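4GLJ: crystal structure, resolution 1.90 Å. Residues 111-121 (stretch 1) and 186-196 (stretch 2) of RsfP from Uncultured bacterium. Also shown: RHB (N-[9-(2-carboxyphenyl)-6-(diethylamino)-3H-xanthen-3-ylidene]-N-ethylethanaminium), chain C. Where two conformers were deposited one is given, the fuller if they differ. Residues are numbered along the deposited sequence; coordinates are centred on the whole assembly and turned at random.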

# COMPACT_ATOMS: atom_id res chain seq x y z
N MET A 111 21.98 -4.87 -18.69
CA MET A 111 20.67 -4.21 -18.86
C MET A 111 19.57 -5.23 -18.99
O MET A 111 19.83 -6.40 -19.35
CB MET A 111 20.68 -3.26 -20.04
CG MET A 111 21.93 -2.36 -20.03
SD MET A 111 21.82 -1.08 -21.30
CE MET A 111 23.44 -0.33 -21.22
N VAL A 112 18.36 -4.78 -18.68
CA VAL A 112 17.21 -5.61 -18.62
C VAL A 112 16.09 -4.80 -19.28
O VAL A 112 15.87 -3.61 -19.01
CB VAL A 112 16.84 -5.97 -17.15
CG1 VAL A 112 15.58 -6.83 -17.14
CG2 VAL A 112 17.98 -6.79 -16.51
N ILE A 113 15.37 -5.47 -20.17
CA ILE A 113 14.19 -4.84 -20.80
C ILE A 113 12.95 -5.61 -20.29
O ILE A 113 12.57 -6.65 -20.84
CB ILE A 113 14.22 -4.96 -22.38
CG1 ILE A 113 15.60 -4.54 -22.92
CG2 ILE A 113 13.07 -4.17 -23.02
CD1 ILE A 113 15.99 -3.17 -22.48
N PRO A 114 12.36 -5.14 -19.23
CA PRO A 114 11.26 -5.96 -18.65
C PRO A 114 10.02 -5.95 -19.54
O PRO A 114 9.86 -5.05 -20.41
CB PRO A 114 10.97 -5.24 -17.31
CG PRO A 114 11.44 -3.81 -17.56
CD PRO A 114 12.71 -4.00 -18.38
N ASP A 115 9.19 -7.00 -19.42
CA ASP A 115 7.96 -6.96 -20.14
C ASP A 115 6.81 -6.86 -19.12
O ASP A 115 5.66 -6.63 -19.52
CB ASP A 115 7.82 -8.20 -21.05
CG ASP A 115 7.76 -9.52 -20.27
OD1 ASP A 115 8.33 -9.65 -19.16
OD2 ASP A 115 7.13 -10.46 -20.76
N GLN A 116 7.10 -7.02 -17.80
CA GLN A 116 5.98 -6.97 -16.86
C GLN A 116 6.40 -6.10 -15.71
O GLN A 116 7.60 -5.82 -15.52
CB GLN A 116 5.62 -8.41 -16.38
CG GLN A 116 4.68 -9.18 -17.36
CD GLN A 116 3.33 -8.42 -17.53
OE1 GLN A 116 2.87 -7.81 -16.59
NE2 GLN A 116 2.76 -8.42 -18.74
N MET A 117 5.43 -5.77 -14.86
CA MET A 117 5.68 -4.86 -13.73
C MET A 117 4.72 -5.22 -12.64
O MET A 117 3.60 -5.75 -12.93
CB MET A 117 5.36 -3.43 -14.12
CG MET A 117 6.30 -2.85 -15.12
SD MET A 117 5.75 -1.21 -15.54
CE MET A 117 6.68 -0.20 -14.40
N ILE A 118 5.12 -4.99 -11.39
CA ILE A 118 4.16 -5.18 -10.28
C ILE A 118 4.27 -3.87 -9.47
O ILE A 118 5.37 -3.48 -9.12
CB ILE A 118 4.58 -6.37 -9.40
CG1 ILE A 118 4.47 -7.73 -10.23
CG2 ILE A 118 3.75 -6.28 -8.11
CD1 ILE A 118 4.90 -9.01 -9.54
N ASP A 119 3.13 -3.19 -9.24
CA ASP A 119 3.13 -1.93 -8.55
C ASP A 119 2.94 -2.12 -7.06
O ASP A 119 1.83 -2.35 -6.60
CB ASP A 119 2.04 -1.02 -9.09
CG ASP A 119 2.12 0.39 -8.52
OD1 ASP A 119 3.04 0.69 -7.73
OD2 ASP A 119 1.24 1.21 -8.89
N MET A 120 4.05 -2.08 -6.32
CA MET A 120 3.99 -2.11 -4.84
C MET A 120 4.05 -0.73 -4.18
O MET A 120 4.13 -0.66 -2.96
CB MET A 120 5.19 -2.91 -4.29
CG MET A 120 5.13 -4.37 -4.76
SD MET A 120 3.60 -5.25 -4.37
CE MET A 120 3.45 -5.10 -2.61
N THR A 121 4.04 0.34 -4.96
CA THR A 121 4.10 1.69 -4.40
C THR A 121 2.82 1.95 -3.60
O THR A 121 1.83 1.25 -3.80
CB THR A 121 4.25 2.81 -5.44
OG1 THR A 121 3.07 2.97 -6.24
CG2 THR A 121 5.56 2.56 -6.34
N HIS A 186 13.44 -11.57 -0.56
CA HIS A 186 13.02 -12.98 -0.66
C HIS A 186 11.60 -13.07 -1.15
O HIS A 186 11.25 -13.91 -2.03
CB HIS A 186 13.11 -13.67 0.70
CG HIS A 186 12.68 -15.10 0.66
ND1 HIS A 186 11.41 -15.48 0.87
CD2 HIS A 186 13.40 -16.26 0.41
CE1 HIS A 186 11.32 -16.81 0.76
NE2 HIS A 186 12.54 -17.29 0.47
N TRP A 187 10.72 -12.26 -0.56
CA TRP A 187 9.31 -12.27 -0.98
C TRP A 187 9.13 -11.85 -2.48
O TRP A 187 8.38 -12.50 -3.23
CB TRP A 187 8.51 -11.32 -0.03
CG TRP A 187 7.04 -11.07 -0.40
CD1 TRP A 187 6.10 -11.95 -0.93
CD2 TRP A 187 6.33 -9.80 -0.20
NE1 TRP A 187 4.86 -11.32 -1.06
CE2 TRP A 187 4.96 -10.02 -0.62
CE3 TRP A 187 6.71 -8.54 0.31
CZ2 TRP A 187 4.00 -8.99 -0.56
CZ3 TRP A 187 5.73 -7.52 0.41
CH2 TRP A 187 4.41 -7.75 -0.03
N TYR A 188 9.85 -10.82 -2.91
CA TYR A 188 9.76 -10.39 -4.33
C TYR A 188 10.25 -11.47 -5.27
O TYR A 188 9.65 -11.71 -6.36
CB TYR A 188 10.56 -9.13 -4.58
CG TYR A 188 10.16 -7.98 -3.68
CD1 TYR A 188 8.82 -7.77 -3.31
CD2 TYR A 188 11.11 -7.10 -3.21
CE1 TYR A 188 8.44 -6.73 -2.48
CE2 TYR A 188 10.76 -6.04 -2.37
CZ TYR A 188 9.40 -5.85 -2.03
OH TYR A 188 9.04 -4.82 -1.20
N ARG A 189 11.32 -12.16 -4.87
CA ARG A 189 11.74 -13.39 -5.58
C ARG A 189 10.65 -14.47 -5.66
O ARG A 189 10.49 -15.13 -6.73
CB ARG A 189 13.07 -13.98 -5.00
CG ARG A 189 14.30 -13.06 -5.12
CD ARG A 189 15.62 -13.66 -4.54
NE ARG A 189 15.68 -15.10 -4.79
CZ ARG A 189 16.26 -15.72 -5.83
NH1 ARG A 189 16.91 -15.05 -6.79
NH2 ARG A 189 16.21 -17.06 -5.90
N GLN A 190 9.90 -14.69 -4.57
CA GLN A 190 8.87 -15.72 -4.55
C GLN A 190 7.71 -15.27 -5.50
O GLN A 190 6.98 -16.11 -6.07
CB GLN A 190 8.42 -15.96 -3.08
CG GLN A 190 7.13 -16.74 -2.92
CD GLN A 190 6.69 -16.84 -1.46
OE1 GLN A 190 7.52 -16.94 -0.55
NE2 GLN A 190 5.39 -16.79 -1.23
N MET A 191 7.56 -13.96 -5.69
CA MET A 191 6.49 -13.44 -6.59
C MET A 191 6.99 -13.48 -8.03
O MET A 191 6.31 -13.01 -8.89
CB MET A 191 6.16 -11.97 -6.29
CG MET A 191 5.50 -11.68 -4.97
SD MET A 191 5.78 -9.96 -4.46
CE MET A 191 5.51 -9.01 -5.90
N GLN A 192 8.19 -14.01 -8.26
CA GLN A 192 8.81 -14.11 -9.62
C GLN A 192 9.21 -12.76 -10.20
O GLN A 192 9.17 -12.60 -11.40
CB GLN A 192 7.87 -14.74 -10.64
CG GLN A 192 7.01 -15.87 -10.14
CD GLN A 192 7.78 -17.14 -10.13
OE1 GLN A 192 7.60 -17.97 -11.00
NE2 GLN A 192 8.67 -17.29 -9.15
N ALA A 193 9.50 -11.78 -9.38
CA ALA A 193 10.02 -10.56 -9.89
C ALA A 193 11.54 -10.76 -10.14
O ALA A 193 12.18 -11.51 -9.41
CB ALA A 193 9.81 -9.44 -8.88
N ASP A 194 12.13 -9.98 -11.06
CA ASP A 194 13.51 -10.17 -11.51
C ASP A 194 14.42 -8.98 -11.16
O ASP A 194 15.61 -9.16 -10.92
CB ASP A 194 13.50 -10.36 -13.03
CG ASP A 194 12.74 -11.64 -13.42
OD1 ASP A 194 11.72 -11.55 -14.16
OD2 ASP A 194 13.14 -12.74 -12.93
N ILE A 195 13.84 -7.79 -11.16
CA ILE A 195 14.52 -6.54 -10.87
C ILE A 195 13.56 -5.66 -10.02
O ILE A 195 12.34 -5.83 -10.09
CB ILE A 195 14.95 -5.81 -12.15
CG1 ILE A 195 13.74 -5.45 -13.04
CG2 ILE A 195 16.00 -6.68 -12.90
CD1 ILE A 195 14.04 -4.69 -14.34
N ILE A 196 14.15 -4.74 -9.27
CA ILE A 196 13.50 -3.87 -8.36
C ILE A 196 13.89 -2.44 -8.58
O ILE A 196 15.11 -2.07 -8.62
CB ILE A 196 13.73 -4.33 -6.88
CG1 ILE A 196 13.05 -3.34 -5.88
CG2 ILE A 196 15.22 -4.49 -6.55
CD1 ILE A 196 12.65 -4.08 -4.62
O2 RHB C . 23.67 -1.64 -5.29
C26 RHB C . 24.52 -0.73 -5.41
C19 RHB C . 23.97 0.65 -5.66
C14 RHB C . 22.63 0.86 -5.44
C15 RHB C . 22.08 2.11 -5.65
C16 RHB C . 22.86 3.17 -6.12
C17 RHB C . 24.21 2.97 -6.36
C18 RHB C . 24.75 1.71 -6.13
C9 RHB C . 21.78 -0.23 -4.90
C8 RHB C . 22.29 -1.12 -3.84
C13 RHB C . 23.60 -0.94 -3.42
C12 RHB C . 24.13 -1.78 -2.45
C11 RHB C . 23.36 -2.78 -1.88
N1 RHB C . 23.99 -3.58 -0.89
C35 RHB C . 24.50 -2.73 0.21
C36 RHB C . 26.00 -2.55 0.15
C22 RHB C . 23.13 -4.63 -0.32
C23 RHB C . 23.31 -4.73 1.18
C10 RHB C . 22.02 -2.96 -2.32
C7 RHB C . 21.46 -2.12 -3.31
O1 RHB C . 20.15 -2.26 -3.77
C1 RHB C . 19.60 -1.43 -4.76
C2 RHB C . 20.38 -0.41 -5.34
C6 RHB C . 18.28 -1.57 -5.22
C5 RHB C . 17.83 -0.69 -6.21
C4 RHB C . 18.61 0.30 -6.78
C3 RHB C . 19.90 0.45 -6.33
N2 RHB C . 16.52 -0.73 -6.65
C24 RHB C . 15.85 -1.09 -5.42
C25 RHB C . 14.70 -0.13 -5.26
C33 RHB C . 16.10 0.66 -6.81
C34 RHB C . 16.82 1.34 -7.96
O3 RHB C . 25.76 -0.96 -5.37

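No hydrogen bond crosses between these two stretches; every contact within 4.5 Å joins apolar side chains, and the interface buries 331 Å² in total. The backbones stay well apart: Ile-118 CA lies 8.0 Å from Ala-193 CA, and Val-112 CA lies 8.3 Å from Ile-195 CA, too far for backbone pairing.

The contact falls into two patches, matching the corner that stretch 1 turns at Asp-115. Before the corner, Val-112 and Pro-114 both point toward stretch 2, whereas Ile-113 points away, as alternation along a strand predicts. Ile-195, with chi1 p and chi2 t, extends its CD1 to 3.8 Å from Val-112 CG1 and 4.2 Å from Pro-114 CG, so one methyl serves both neighbours.

Beyond the corner, Met-191 CE lies 3.7 Å from Ile-118 CD1, a van der Waals dispersion contact, and 4.5 Å from Met-120 SD, a looser one. Met-120, folded through three m rotamers, brings its CE to 3.8 Å from Trp-187 CH2, again at dispersion range, an oblique approach to the indole.

Local hydrogen bonds shape each stretch, and several polar side chains bond elsewhere in the structure. The helix ends in a Schellman motif: Gln-192 has positive phi (69°), while Ala-193 N donates to Tyr-188 O at 3.0 Å. On stretch 1, Asp-119 OD1 accepts from Thr-121 N (3.0 Å) and Thr-121 OG1 (2.7 Å).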